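Local coordinates for protein putative glutathionylspermidine synthase (Methylobacillus flagellatus, PDB 3N6X) that is a putative glutathionylspermidine synthase of the circularly permuted ATP-grasp type 2 family, and so probably an ATP-dependent ligase, at residues L246-G249 / Q250-F253. Sequence-based numbering, arbitrary orientation.
Sequences LVEG and QDLF
Asp-251 reaches back to the preceding residues: its OD2 accepts a hydrogen bond from Glu-248 N at 2.9 Å, nearly straight at 169°. With CG beside the backbone N (chi1 -63°), the carboxylate is turned back toward Glu-248, and OD2 is met on its anti side, tilted out of the carboxylate plane. This bond braces the start of a short 3-10 turn, which two backbone bonds mark: Asp-251 N to Glu-248 O at 3.0 Å and Leu-252 N to Gly-249 O at 3.1 Å. An alanine here would remove the carboxylate and would probably leave the Glu-248 N-H without this acceptor. The apolar, tightly packed side is formed by the buried Val-247 and Leu-252, which cross at about a right angle with Val-247 CG2 3.9 Å from Leu-252 CD1; Asp-251 CB borders it, 3.9 Å from Val-247 CB. The solvent side is looser: the exposed Gln-250, bent at chi2, runs alongside Glu-248, and Gln-250 NE2 donates to Glu-248 OE1 at 2.8 Å, with an N-H...acceptor angle of 134°. The turn connects strand 245-247, which pairs with strand 220-223, to strand 252-254, which pairs with 259-261; Met-261 touches both Val-247 and Leu-252, and Leu-246 packs on helix 232-242.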
# COMPACT_ATOMS: atom_id res chain seq x y z
N LEU A 246 1.59 0.25 -22.67
CA LEU A 246 0.97 -0.77 -21.85
C LEU A 246 1.07 -2.08 -22.64
O LEU A 246 0.48 -2.20 -23.72
CB LEU A 246 -0.50 -0.42 -21.58
CG LEU A 246 -1.28 -1.37 -20.66
CD1 LEU A 246 -0.85 -1.22 -19.22
CD2 LEU A 246 -2.78 -1.12 -20.78
N VAL A 247 1.89 -3.02 -22.16
CA VAL A 247 2.12 -4.27 -22.87
C VAL A 247 1.68 -5.49 -22.08
O VAL A 247 1.61 -5.46 -20.86
CB VAL A 247 3.61 -4.41 -23.33
CG1 VAL A 247 4.01 -3.31 -24.33
CG2 VAL A 247 4.57 -4.43 -22.12
N GLU A 248 1.43 -6.59 -22.81
CA GLU A 248 1.16 -7.92 -22.26
C GLU A 248 2.34 -8.80 -22.66
O GLU A 248 3.16 -8.38 -23.49
CB GLU A 248 -0.17 -8.47 -22.81
CG GLU A 248 -1.38 -7.81 -22.16
CD GLU A 248 -2.73 -8.14 -22.77
OE1 GLU A 248 -2.89 -9.25 -23.33
OE2 GLU A 248 -3.65 -7.30 -22.63
N GLY A 249 2.47 -9.96 -22.03
CA GLY A 249 3.60 -10.86 -22.27
C GLY A 249 3.92 -11.10 -23.74
O GLY A 249 5.08 -10.97 -24.16
N GLN A 250 2.89 -11.41 -24.53
CA GLN A 250 3.02 -11.74 -25.96
C GLN A 250 3.53 -10.58 -26.83
O GLN A 250 3.98 -10.82 -27.95
CB GLN A 250 1.70 -12.33 -26.52
CG GLN A 250 0.49 -11.37 -26.48
CD GLN A 250 -0.29 -11.40 -25.17
OE1 GLN A 250 0.16 -11.95 -24.13
NE2 GLN A 250 -1.46 -10.77 -25.18
N ASP A 251 3.49 -9.33 -26.30
CA ASP A 251 3.95 -8.12 -27.00
C ASP A 251 5.47 -7.96 -26.94
O ASP A 251 6.03 -7.12 -27.65
CB ASP A 251 3.27 -6.87 -26.40
CG ASP A 251 1.78 -6.87 -26.58
OD1 ASP A 251 1.31 -7.35 -27.64
OD2 ASP A 251 1.06 -6.39 -25.66
N LEU A 252 6.12 -8.74 -26.07
CA LEU A 252 7.56 -8.69 -25.84
C LEU A 252 8.19 -10.03 -26.17
O LEU A 252 7.51 -11.06 -26.17
CB LEU A 252 7.86 -8.35 -24.36
CG LEU A 252 7.21 -7.08 -23.79
CD1 LEU A 252 7.53 -6.93 -22.29
CD2 LEU A 252 7.64 -5.84 -24.56
N PHE A 253 9.49 -10.03 -26.42
CA PHE A 253 10.23 -11.26 -26.66
C PHE A 253 11.66 -11.04 -26.29
O PHE A 253 12.14 -9.90 -26.28
CB PHE A 253 10.06 -11.78 -28.13
CG PHE A 253 10.66 -10.90 -29.20
CD1 PHE A 253 11.98 -11.06 -29.61
CD2 PHE A 253 9.89 -9.92 -29.83
CE1 PHE A 253 12.54 -10.22 -30.57
CE2 PHE A 253 10.44 -9.08 -30.80
CZ PHE A 253 11.76 -9.24 -31.17